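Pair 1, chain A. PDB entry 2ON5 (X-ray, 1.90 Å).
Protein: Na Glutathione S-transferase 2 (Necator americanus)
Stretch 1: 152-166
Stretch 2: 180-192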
# COMPACT_ATOMS: atom_id res chain seq x y z
N SER A 152 9.78 -13.35 -14.77
CA SER A 152 8.42 -13.78 -15.09
C SER A 152 7.36 -12.78 -14.59
O SER A 152 7.68 -11.90 -13.79
CB SER A 152 8.17 -15.18 -14.51
OG SER A 152 8.30 -15.17 -13.10
N VAL A 153 6.13 -12.91 -15.10
CA VAL A 153 5.05 -11.95 -14.79
C VAL A 153 4.67 -11.95 -13.31
O VAL A 153 4.60 -13.02 -12.68
CB VAL A 153 3.79 -12.16 -15.70
CG1 VAL A 153 3.03 -13.47 -15.36
CG2 VAL A 153 2.84 -10.93 -15.63
N THR A 154 4.47 -10.76 -12.75
CA THR A 154 4.00 -10.62 -11.38
C THR A 154 2.80 -9.69 -11.31
O THR A 154 2.45 -9.03 -12.30
CB THR A 154 5.10 -10.07 -10.41
OG1 THR A 154 5.36 -8.71 -10.72
CG2 THR A 154 6.35 -10.93 -10.45
N TYR A 155 2.17 -9.60 -10.14
CA TYR A 155 1.00 -8.70 -10.05
C TYR A 155 1.35 -7.23 -10.28
O TYR A 155 0.49 -6.43 -10.67
CB TYR A 155 0.20 -8.94 -8.76
CG TYR A 155 0.83 -8.38 -7.50
CD1 TYR A 155 0.54 -7.08 -7.11
CD2 TYR A 155 1.71 -9.14 -6.72
CE1 TYR A 155 1.11 -6.52 -5.96
CE2 TYR A 155 2.29 -8.58 -5.55
CZ TYR A 155 1.98 -7.27 -5.20
OH TYR A 155 2.53 -6.68 -4.08
N ALA A 156 2.62 -6.87 -10.06
CA ALA A 156 3.02 -5.50 -10.36
C ALA A 156 2.95 -5.25 -11.89
O ALA A 156 2.53 -4.17 -12.32
CB ALA A 156 4.42 -5.19 -9.80
N ASP A 157 3.36 -6.23 -12.70
CA ASP A 157 3.21 -6.16 -14.17
C ASP A 157 1.74 -5.96 -14.57
O ASP A 157 1.42 -5.14 -15.44
CB ASP A 157 3.78 -7.40 -14.84
CG ASP A 157 5.28 -7.54 -14.62
OD1 ASP A 157 5.68 -8.56 -14.02
OD2 ASP A 157 6.01 -6.59 -15.02
N LEU A 158 0.87 -6.71 -13.91
CA LEU A 158 -0.54 -6.71 -14.26
C LEU A 158 -1.10 -5.34 -13.97
O LEU A 158 -1.82 -4.79 -14.80
CB LEU A 158 -1.31 -7.81 -13.51
CG LEU A 158 -0.89 -9.28 -13.77
CD1 LEU A 158 -1.64 -10.30 -12.90
CD2 LEU A 158 -1.04 -9.64 -15.25
N CYS A 159 -0.73 -4.78 -12.80
CA CYS A 159 -1.18 -3.42 -12.42
C CYS A 159 -0.75 -2.41 -13.47
O CYS A 159 -1.57 -1.61 -13.94
CB CYS A 159 -0.63 -2.98 -11.05
SG CYS A 159 -1.39 -3.87 -9.67
N LEU A 160 0.54 -2.40 -13.83
CA LEU A 160 1.02 -1.40 -14.79
C LEU A 160 0.44 -1.56 -16.20
O LEU A 160 -0.01 -0.55 -16.81
CB LEU A 160 2.56 -1.36 -14.83
CG LEU A 160 3.16 -0.27 -15.73
CD1 LEU A 160 2.84 1.13 -15.19
CD2 LEU A 160 4.65 -0.53 -15.91
N ALA A 161 0.50 -2.77 -16.75
CA ALA A 161 -0.02 -3.06 -18.11
C ALA A 161 -1.51 -2.69 -18.20
O ALA A 161 -1.98 -2.08 -19.19
CB ALA A 161 0.18 -4.56 -18.47
N GLU A 162 -2.26 -3.06 -17.17
CA GLU A 162 -3.71 -2.73 -17.14
C GLU A 162 -3.95 -1.22 -17.11
O GLU A 162 -4.73 -0.71 -17.90
CB GLU A 162 -4.42 -3.44 -15.97
CG GLU A 162 -5.89 -3.08 -15.79
CD GLU A 162 -6.73 -3.25 -17.06
OE1 GLU A 162 -6.59 -4.26 -17.78
OE2 GLU A 162 -7.57 -2.37 -17.30
N HIS A 163 -3.25 -0.52 -16.23
CA HIS A 163 -3.38 0.92 -16.16
C HIS A 163 -3.03 1.58 -17.48
O HIS A 163 -3.84 2.35 -18.04
CB HIS A 163 -2.49 1.54 -15.06
CG HIS A 163 -2.50 3.03 -15.09
ND1 HIS A 163 -1.43 3.78 -15.54
CD2 HIS A 163 -3.48 3.91 -14.81
CE1 HIS A 163 -1.75 5.07 -15.50
NE2 HIS A 163 -3.00 5.17 -15.07
N THR A 164 -1.81 1.34 -17.96
CA THR A 164 -1.36 2.09 -19.13
C THR A 164 -2.22 1.81 -20.37
O THR A 164 -2.60 2.75 -21.09
CB THR A 164 0.12 1.88 -19.46
OG1 THR A 164 0.36 0.52 -19.84
CG2 THR A 164 1.01 2.25 -18.27
N SER A 165 -2.56 0.54 -20.57
CA SER A 165 -3.37 0.15 -21.73
C SER A 165 -4.77 0.74 -21.63
O SER A 165 -5.36 1.17 -22.65
CB SER A 165 -3.44 -1.38 -21.87
OG SER A 165 -4.20 -1.96 -20.82
N GLY A 166 -5.29 0.78 -20.41
CA GLY A 166 -6.62 1.34 -20.13
C GLY A 166 -6.70 2.82 -20.47
O GLY A 166 -7.64 3.24 -21.13
N GLU A 180 9.28 1.79 -23.91
CA GLU A 180 9.48 0.65 -22.99
C GLU A 180 8.21 0.27 -22.23
O GLU A 180 7.97 -0.91 -21.92
CB GLU A 180 10.55 0.99 -21.94
CG GLU A 180 11.93 1.29 -22.52
CD GLU A 180 12.16 2.77 -22.75
OE1 GLU A 180 11.18 3.55 -22.65
OE2 GLU A 180 13.33 3.13 -23.04
N ILE A 181 7.44 1.29 -21.86
CA ILE A 181 6.21 1.08 -21.09
C ILE A 181 5.12 0.54 -22.01
O ILE A 181 4.39 -0.36 -21.62
CB ILE A 181 5.77 2.38 -20.32
CG1 ILE A 181 6.95 2.97 -19.52
CG2 ILE A 181 4.56 2.10 -19.43
CD1 ILE A 181 7.49 2.03 -18.41
N LYS A 182 5.04 1.07 -23.23
CA LYS A 182 4.20 0.44 -24.26
C LYS A 182 4.59 -1.01 -24.55
O LYS A 182 3.70 -1.89 -24.64
CB LYS A 182 4.17 1.26 -25.55
CG LYS A 182 3.01 0.89 -26.47
CD LYS A 182 2.89 1.89 -27.61
CE LYS A 182 1.66 1.58 -28.46
NZ LYS A 182 1.49 2.59 -29.58
N ALA A 183 5.89 -1.27 -24.72
CA ALA A 183 6.37 -2.62 -24.97
C ALA A 183 5.94 -3.55 -23.83
O ALA A 183 5.50 -4.67 -24.06
CB ALA A 183 7.91 -2.64 -25.12
N HIS A 184 6.07 -3.06 -22.61
CA HIS A 184 5.68 -3.81 -21.42
C HIS A 184 4.20 -4.17 -21.42
O HIS A 184 3.83 -5.33 -21.19
CB HIS A 184 6.07 -3.04 -20.16
CG HIS A 184 5.49 -3.61 -18.90
ND1 HIS A 184 6.12 -4.59 -18.17
CD2 HIS A 184 4.31 -3.36 -18.27
CE1 HIS A 184 5.38 -4.90 -17.12
NE2 HIS A 184 4.28 -4.16 -17.16
N ALA A 185 3.33 -3.19 -21.69
CA ALA A 185 1.89 -3.47 -21.72
C ALA A 185 1.58 -4.55 -22.75
O ALA A 185 0.79 -5.46 -22.47
CB ALA A 185 1.07 -2.20 -22.00
N GLU A 186 2.23 -4.48 -23.91
CA GLU A 186 1.88 -5.40 -24.99
C GLU A 186 2.46 -6.80 -24.76
O GLU A 186 1.82 -7.77 -25.13
CB GLU A 186 2.24 -4.85 -26.38
CG GLU A 186 1.37 -3.64 -26.75
CD GLU A 186 1.62 -3.14 -28.18
OE1 GLU A 186 0.85 -2.28 -28.63
OE2 GLU A 186 2.58 -3.61 -28.84
N LYS A 187 3.63 -6.87 -24.13
CA LYS A 187 4.19 -8.16 -23.68
C LYS A 187 3.27 -8.89 -22.68
O LYS A 187 2.88 -10.04 -22.90
CB LYS A 187 5.60 -7.97 -23.10
CG LYS A 187 6.28 -9.29 -22.63
CD LYS A 187 7.66 -9.03 -22.05
CE LYS A 187 8.39 -10.33 -21.72
NZ LYS A 187 8.84 -10.94 -22.98
N VAL A 188 2.91 -8.19 -21.61
CA VAL A 188 2.02 -8.72 -20.55
C VAL A 188 0.68 -9.19 -21.11
O VAL A 188 0.26 -10.31 -20.87
CB VAL A 188 1.84 -7.68 -19.40
CG1 VAL A 188 0.78 -8.12 -18.34
CG2 VAL A 188 3.23 -7.40 -18.71
N ARG A 189 0.04 -8.33 -21.90
CA ARG A 189 -1.31 -8.59 -22.41
C ARG A 189 -1.40 -9.68 -23.48
O ARG A 189 -2.49 -10.15 -23.79
CB ARG A 189 -1.96 -7.27 -22.87
CG ARG A 189 -2.33 -6.38 -21.67
CD ARG A 189 -2.49 -4.89 -22.04
NE ARG A 189 -3.39 -4.67 -23.17
CZ ARG A 189 -4.72 -4.59 -23.10
NH1 ARG A 189 -5.37 -4.75 -21.94
NH2 ARG A 189 -5.42 -4.37 -24.23
N SER A 190 -0.24 -10.10 -24.01
CA SER A 190 -0.18 -11.17 -25.00
C SER A 190 0.01 -12.55 -24.36
O SER A 190 -0.02 -13.57 -25.07
CB SER A 190 0.92 -10.90 -26.03
OG SER A 190 2.20 -10.89 -25.39
N ILE A 191 0.23 -12.61 -23.05
CA ILE A 191 0.28 -13.90 -22.36
C ILE A 191 -1.07 -14.58 -22.65
O ILE A 191 -2.10 -13.98 -22.42
CB ILE A 191 0.50 -13.75 -20.84
CG1 ILE A 191 1.88 -13.12 -20.56
CG2 ILE A 191 0.26 -15.11 -20.14
CD1 ILE A 191 2.10 -12.62 -19.11
N PRO A 192 -1.06 -15.82 -23.19
CA PRO A 192 -2.31 -16.41 -23.70
C PRO A 192 -3.54 -16.35 -22.79
O PRO A 192 -4.58 -15.89 -23.26
CB PRO A 192 -1.90 -17.84 -24.02
CG PRO A 192 -0.48 -17.68 -24.46
CD PRO A 192 0.08 -16.72 -23.44
O HOH W 1 -4.49 -5.29 -19.20
O HOH W 2 2.73 -0.99 -19.29

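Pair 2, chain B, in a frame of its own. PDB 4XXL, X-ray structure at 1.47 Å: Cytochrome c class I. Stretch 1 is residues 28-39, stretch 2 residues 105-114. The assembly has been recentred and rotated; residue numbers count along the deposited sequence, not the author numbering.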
# COMPACT_ATOMS: atom_id res chain seq x y z
N ALA B 28 9.52 -14.96 -3.21
CA ALA B 28 8.18 -14.98 -3.89
C ALA B 28 7.12 -14.43 -2.94
O ALA B 28 7.07 -14.82 -1.75
CB ALA B 28 7.81 -16.41 -4.31
N VAL B 29 6.27 -13.56 -3.47
CA VAL B 29 5.18 -13.01 -2.68
C VAL B 29 4.25 -14.10 -2.12
O VAL B 29 3.83 -14.99 -2.86
CB VAL B 29 4.35 -12.01 -3.53
CG1 VAL B 29 3.14 -11.50 -2.75
CG2 VAL B 29 5.24 -10.84 -3.95
N ASP B 30 3.92 -14.00 -0.83
CA ASP B 30 2.85 -14.78 -0.19
C ASP B 30 1.60 -13.92 -0.27
O ASP B 30 1.40 -12.99 0.54
CB ASP B 30 3.25 -15.10 1.27
CG ASP B 30 2.21 -15.97 2.04
OD1 ASP B 30 1.02 -16.12 1.67
OD2 ASP B 30 2.62 -16.55 3.07
N VAL B 31 0.76 -14.23 -1.28
CA VAL B 31 -0.44 -13.44 -1.55
C VAL B 31 -1.44 -13.49 -0.39
O VAL B 31 -1.95 -12.47 0.06
CB VAL B 31 -1.12 -13.88 -2.85
CG1 VAL B 31 -2.44 -13.14 -3.03
CG2 VAL B 31 -0.17 -13.67 -4.00
N ASP B 32 -1.66 -14.65 0.21
CA ASP B 32 -2.61 -14.75 1.30
C ASP B 32 -2.16 -13.90 2.49
O ASP B 32 -2.98 -13.26 3.17
CB ASP B 32 -2.76 -16.23 1.78
CG ASP B 32 -3.67 -17.08 0.89
OD1 ASP B 32 -4.13 -16.60 -0.17
OD2 ASP B 32 -3.91 -18.26 1.29
N ALA B 33 -0.85 -13.90 2.75
CA ALA B 33 -0.34 -13.18 3.91
C ALA B 33 -0.44 -11.70 3.66
O ALA B 33 -0.76 -10.96 4.55
CB ALA B 33 1.10 -13.55 4.22
N ALA B 34 -0.17 -11.33 2.41
CA ALA B 34 -0.35 -9.91 2.06
C ALA B 34 -1.80 -9.42 2.24
O ALA B 34 -2.06 -8.39 2.87
CB ALA B 34 0.14 -9.67 0.65
N LYS B 35 -2.76 -10.15 1.67
CA LYS B 35 -4.17 -9.78 1.78
C LYS B 35 -4.66 -9.82 3.26
O LYS B 35 -5.43 -8.97 3.69
CB LYS B 35 -5.05 -10.64 0.85
CG LYS B 35 -4.61 -10.53 -0.58
CD LYS B 35 -5.50 -11.16 -1.61
CE LYS B 35 -6.62 -10.21 -1.92
NZ LYS B 35 -7.45 -10.82 -3.01
N SER B 36 -4.18 -10.80 4.03
CA SER B 36 -4.46 -10.85 5.45
C SER B 36 -3.98 -9.56 6.20
O SER B 36 -4.71 -8.93 6.97
CB SER B 36 -3.85 -12.12 6.04
OG SER B 36 -3.99 -12.14 7.44
N LEU B 37 -2.72 -9.16 5.94
CA LEU B 37 -2.19 -7.96 6.57
C LEU B 37 -2.99 -6.69 6.16
O LEU B 37 -3.27 -5.79 6.98
CB LEU B 37 -0.70 -7.82 6.25
CG LEU B 37 0.02 -6.77 7.11
CD1 LEU B 37 0.06 -7.18 8.57
CD2 LEU B 37 1.41 -6.54 6.59
N ALA B 38 -3.34 -6.64 4.88
CA ALA B 38 -4.16 -5.51 4.36
C ALA B 38 -5.53 -5.48 5.06
O ALA B 38 -5.98 -4.41 5.49
CB ALA B 38 -4.35 -5.59 2.84
N ARG B 39 -6.19 -6.62 5.23
CA ARG B 39 -7.49 -6.67 5.87
C ARG B 39 -7.38 -6.20 7.31
O ARG B 39 -8.19 -5.33 7.73
CB ARG B 39 -8.08 -8.10 5.88
CG ARG B 39 -8.64 -8.52 4.58
CD ARG B 39 -9.42 -9.82 4.69
NE ARG B 39 -8.63 -10.92 5.22
CZ ARG B 39 -8.04 -11.86 4.48
NH1 ARG B 39 -8.13 -11.89 3.15
NH2 ARG B 39 -7.35 -12.79 5.11
N GLU B 105 9.25 -8.13 7.73
CA GLU B 105 9.03 -9.10 6.65
C GLU B 105 7.59 -9.04 6.13
O GLU B 105 7.40 -9.09 4.89
CB GLU B 105 9.43 -10.52 7.14
CG GLU B 105 9.24 -11.65 6.16
CD GLU B 105 7.78 -11.97 5.82
OE1 GLU B 105 6.89 -11.82 6.70
OE2 GLU B 105 7.53 -12.41 4.66
N ALA B 106 6.63 -8.92 7.04
CA ALA B 106 5.23 -8.86 6.56
C ALA B 106 4.94 -7.58 5.76
O ALA B 106 4.27 -7.60 4.74
CB ALA B 106 4.29 -9.03 7.74
N ILE B 107 5.53 -6.49 6.19
CA ILE B 107 5.29 -5.18 5.54
C ILE B 107 5.91 -5.25 4.14
O ILE B 107 5.29 -4.86 3.14
CB ILE B 107 5.85 -4.07 6.38
CG1 ILE B 107 4.98 -3.83 7.59
CG2 ILE B 107 5.92 -2.77 5.59
CD1 ILE B 107 5.58 -2.99 8.70
N LYS B 108 7.13 -5.78 4.05
CA LYS B 108 7.82 -5.95 2.75
C LYS B 108 6.98 -6.83 1.80
O LYS B 108 6.86 -6.58 0.61
CB LYS B 108 9.23 -6.56 2.94
CG LYS B 108 10.03 -6.70 1.65
CD LYS B 108 11.43 -7.26 1.89
CE LYS B 108 12.25 -7.43 0.63
NZ LYS B 108 11.55 -8.26 -0.41
N ASN B 109 6.46 -7.93 2.32
CA ASN B 109 5.67 -8.82 1.50
C ASN B 109 4.39 -8.14 1.01
O ASN B 109 4.00 -8.28 -0.18
CB ASN B 109 5.32 -10.08 2.30
CG ASN B 109 4.50 -11.04 1.51
OD1 ASN B 109 4.98 -11.62 0.56
ND2 ASN B 109 3.25 -11.18 1.88
N LEU B 110 3.79 -7.32 1.84
CA LEU B 110 2.60 -6.59 1.39
C LEU B 110 2.93 -5.54 0.27
O LEU B 110 2.24 -5.49 -0.74
CB LEU B 110 1.94 -5.85 2.53
CG LEU B 110 0.82 -4.87 2.17
CD1 LEU B 110 -0.33 -5.50 1.39
CD2 LEU B 110 0.26 -4.30 3.45
N VAL B 111 4.01 -4.80 0.43
CA VAL B 111 4.50 -3.86 -0.58
C VAL B 111 4.77 -4.60 -1.87
O VAL B 111 4.41 -4.16 -2.96
CB VAL B 111 5.72 -3.07 -0.05
CG1 VAL B 111 6.45 -2.28 -1.17
CG2 VAL B 111 5.21 -2.07 1.01
N ASP B 112 5.45 -5.73 -1.76
CA ASP B 112 5.82 -6.49 -2.96
C ASP B 112 4.56 -6.97 -3.71
O ASP B 112 4.49 -6.94 -4.95
CB ASP B 112 6.76 -7.65 -2.66
CG ASP B 112 8.14 -7.22 -2.20
OD1 ASP B 112 8.53 -6.06 -2.43
OD2 ASP B 112 8.83 -8.07 -1.64
N TRP B 113 3.55 -7.35 -2.96
CA TRP B 113 2.26 -7.74 -3.55
C TRP B 113 1.66 -6.58 -4.29
O TRP B 113 1.34 -6.70 -5.50
CB TRP B 113 1.30 -8.29 -2.51
CG TRP B 113 -0.04 -8.68 -3.09
CD1 TRP B 113 -0.30 -9.61 -4.02
CD2 TRP B 113 -1.30 -8.04 -2.80
NE1 TRP B 113 -1.63 -9.60 -4.36
CE2 TRP B 113 -2.27 -8.65 -3.63
CE3 TRP B 113 -1.69 -7.00 -1.99
CZ2 TRP B 113 -3.61 -8.29 -3.61
CZ3 TRP B 113 -3.01 -6.64 -1.97
CH2 TRP B 113 -3.96 -7.28 -2.78
N ILE B 114 1.51 -5.45 -3.62
CA ILE B 114 1.00 -4.25 -4.28
C ILE B 114 1.70 -3.92 -5.59
O ILE B 114 1.01 -3.67 -6.61
CB ILE B 114 1.01 -3.03 -3.31
CG1 ILE B 114 -0.06 -3.24 -2.20
CG2 ILE B 114 0.80 -1.71 -4.06
CD1 ILE B 114 0.08 -2.28 -1.02

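Pair 1, from Na glutathione S-transferase 2, and pair 2, from a cytochrome c of the first class, each bring two helices together at a steep angle. The axes approach to 8.6 Å in both, and their N-to-C directions differ by 111° in pair 1 and 103° in pair 2, with the same negative sign of crossing. Fourteen central residues superpose with an RMSD of 0.7 Å, and the buried surfaces, 576 and 589 Å², are nearly equal.

At the centre of both crossings lies an alanine, A161(A) matching A34(B), whose CB points toward the partner helix. The small side chain leaves the backbones close: the CA atoms of A161(A) and A185(A) are 4.1 Å apart, and those of A34(B) and the matching L110(B) 4.5 Å. A161(A) CB lies 3.8 Å from A185(A) CA and 3.6 Å from V188(A) CG1; A34(B) CB packs at 3.6 Å against CB of W113(B), the counterpart of V188(A).

The sharpest parallel in side-chain placement among the polar residues is H184(A) with N109(B). Both take the t rotamer at chi1, and their side-chain centres fall 0.7 Å apart. Each donates to the backbone carbonyl at a matching position, D157(A) or D30(B), but with different success. H184(A) NE2 reaches D157(A) O at 3.5 Å, a weak bond to a carbonyl that also accepts from A161(A) N at 2.9 Å. N109(B) ND2 lies 2.9 Å from D30(B) O with nearly linear geometry, and the amide returns the favour, its OD1 accepting from D30(B) N at 3.0 Å. An amide can thus clasp both backbone polar groups of one residue. D30(B) is the N-cap of its helix, its OD1 accepting from A33(B) N at 3.1 Å, so the clasp fastens the helix start. In pair 1 the helix begins earlier, after T154(A), and D157(A) is already inside it.

Elsewhere the matched positions are filled differently. V188(A) is a compact residue that touches L158(A), with V188(A) CG1 3.9 Å from L158(A) CD2. W113(B) instead spreads a large ring beside the first helix and has more area covered than any other residue of pair 2; K35(B) CG sits over its six-membered ring, 4.1 Å from the centroid, while V31(B) CG2 approaches W113(B) CD1 at 4.1 Å.

At T164(A), matched by L37(B), pair 1 mixes polar and apolar contacts. T164(A) CG2 meets I181(A) CG2 at 3.7 Å, while a water lies 2.9 Å from both T164(A) OG1 and I181(A) O and bridges the helices. L37(B) makes apolar contacts here: its CD2 packs 4.0 Å from A106(B) CB and equally far from L110(B) CD2, the larger leucine at the A185(A) position helping to fill the space. A second water in pair 1 donates to E162(A) OE1 at 2.7 Å and accepts from R189(A) NH1 at 2.9 Å, linking charges whose atoms OE1 and NH1 remain 4.4 Å apart, beyond a salt bridge.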